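Local coordinates for possible TctC subunit of the Tripartite Tricarboxylate Transport(TTT) Family (Rhodopseudomonas palustris, PDB 6HKE), which binds malate in the periplasm, probably delivering this C4-dicarboxylate to a tripartite tricarboxylate transporter for high-affinity uptake, at residues T109-L114 with L275-P280. The protein carries 2 engineered substitutions. Numbering follows the deposited sequence.
Sequences TEMPVL and LGALVP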
# COMPACT_ATOMS: atom_id res chain seq x y z
N THR A 109 -2.77 -5.54 -7.34
CA THR A 109 -2.41 -4.29 -8.03
C THR A 109 -1.01 -3.85 -7.63
O THR A 109 -0.40 -4.44 -6.70
CB THR A 109 -3.43 -3.18 -7.75
OG1 THR A 109 -3.19 -2.14 -8.69
CG2 THR A 109 -3.37 -2.63 -6.33
N GLU A 110 -0.51 -2.87 -8.37
CA GLU A 110 0.77 -2.18 -8.14
C GLU A 110 0.50 -0.74 -8.52
O GLU A 110 -0.25 -0.51 -9.49
CB GLU A 110 1.90 -2.81 -8.96
CG GLU A 110 3.29 -2.30 -8.60
CD GLU A 110 4.41 -3.30 -8.86
OE1 GLU A 110 4.19 -4.23 -9.70
OE2 GLU A 110 5.49 -3.16 -8.21
N MET A 111 1.03 0.20 -7.74
CA MET A 111 0.83 1.63 -8.00
C MET A 111 1.99 2.42 -7.41
O MET A 111 2.59 2.02 -6.41
CB MET A 111 -0.49 2.06 -7.37
CG MET A 111 -0.47 2.06 -5.86
SD MET A 111 -2.10 2.44 -5.21
CE MET A 111 -2.92 0.85 -5.31
N PRO A 112 2.32 3.59 -8.00
CA PRO A 112 3.29 4.48 -7.40
C PRO A 112 2.76 5.19 -6.14
O PRO A 112 1.55 5.24 -5.88
CB PRO A 112 3.61 5.47 -8.52
CG PRO A 112 2.34 5.49 -9.34
CD PRO A 112 1.81 4.08 -9.29
N VAL A 113 3.72 5.66 -5.37
CA VAL A 113 3.57 6.50 -4.16
C VAL A 113 3.92 7.94 -4.55
O VAL A 113 4.89 8.14 -5.34
CB VAL A 113 4.51 5.97 -3.07
CG1 VAL A 113 4.74 6.98 -1.96
CG2 VAL A 113 4.00 4.65 -2.51
N LEU A 114 3.20 8.88 -3.95
CA LEU A 114 3.32 10.34 -4.14
C LEU A 114 3.69 11.00 -2.82
O LEU A 114 3.11 10.62 -1.79
CB LEU A 114 1.97 10.88 -4.60
CG LEU A 114 1.63 10.60 -6.06
CD1 LEU A 114 0.18 10.91 -6.35
CD2 LEU A 114 2.53 11.42 -6.96
N LEU A 275 -7.68 5.58 -11.03
CA LEU A 275 -7.08 6.06 -9.76
C LEU A 275 -5.57 5.83 -9.79
O LEU A 275 -4.94 6.00 -8.75
CB LEU A 275 -7.77 5.32 -8.61
CG LEU A 275 -9.27 5.61 -8.42
CD1 LEU A 275 -9.87 4.72 -7.34
CD2 LEU A 275 -9.51 7.07 -8.07
N GLY A 276 -5.00 5.46 -10.96
CA GLY A 276 -3.55 5.46 -11.22
C GLY A 276 -2.85 4.15 -10.84
O GLY A 276 -1.61 4.12 -10.89
N ALA A 277 -3.62 3.12 -10.48
CA ALA A 277 -3.16 1.75 -10.17
C ALA A 277 -3.08 0.91 -11.44
O ALA A 277 -3.88 1.16 -12.37
CB ALA A 277 -4.12 1.14 -9.18
N LEU A 278 -2.16 -0.06 -11.50
CA LEU A 278 -2.04 -0.99 -12.65
C LEU A 278 -2.91 -2.23 -12.41
O LEU A 278 -2.98 -2.69 -11.26
CB LEU A 278 -0.58 -1.42 -12.85
CG LEU A 278 0.41 -0.28 -13.10
CD1 LEU A 278 1.82 -0.84 -13.27
CD2 LEU A 278 0.01 0.55 -14.30
N VAL A 279 -3.49 -2.77 -13.47
CA VAL A 279 -4.09 -4.13 -13.48
C VAL A 279 -2.95 -5.12 -13.69
O VAL A 279 -2.25 -5.05 -14.70
CB VAL A 279 -5.16 -4.26 -14.58
CG1 VAL A 279 -5.79 -5.65 -14.59
CG2 VAL A 279 -6.22 -3.18 -14.43
N PRO A 280 -2.72 -6.08 -12.76
CA PRO A 280 -1.67 -7.07 -12.98
C PRO A 280 -1.86 -7.68 -14.37
O PRO A 280 -2.97 -8.05 -14.69
CB PRO A 280 -1.89 -8.07 -11.83
CG PRO A 280 -2.51 -7.22 -10.74
CD PRO A 280 -3.44 -6.29 -11.50
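Thr109 and Glu110 hold Leu278 through two hydrogen bonds that use both polar atoms of its backbone. The amide is the donor in the first: Leu278 N lies 2.8 Å from Glu110 O. Its N-H...O angle is 172°, and the bond is nearly straight at the carbonyl as well. The carbonyl is the acceptor in the second, where Thr109 OG1 gives its proton to Leu278 O over 2.6 Å. That approach is bent, 146° at the acceptor, and the hydroxyl stands somewhat tilted from the carbonyl plane. With chi1 at -166°, OG1 is anti to the backbone N of Thr109, on the side that faces Leu278. A side-chain hydroxyl thus supplies a donor to the loop, while the backbone of Thr109 pairs with Thr239 in the sheet.

Apolar atoms lie beside both bonds. Leu278 CB is 3.5 Å from Glu110 O. The methyl CB of Ala277 sits 3.4 Å from Thr109 OG1, and Met111 CE reaches to 4.1 Å from the same CB. Pro280 CG lies 3.8 Å from Thr109 N, and its CG and CD both approach Thr109 CA. Gly276, with positive phi, is the C-prime residue of the Schellman motif that ends helix 266-274; its O is 3.8 Å from Pro112 CD. An alanine in place of Thr109 would probably leave Leu278 O without its hydroxyl donor and let the loop shift about the remaining amide bond.

The contact joins the loop between helices 266-274 and 287-305 to strand 102-118 of the mixed sheet. Met111 also touches helix 193-201, and its side chain comes about 4 Å from that of Gln192, consistent with a second shell behind this malate-binding residue. Two polar bonds in a largely buried setting imply a directional attachment of loop to strand.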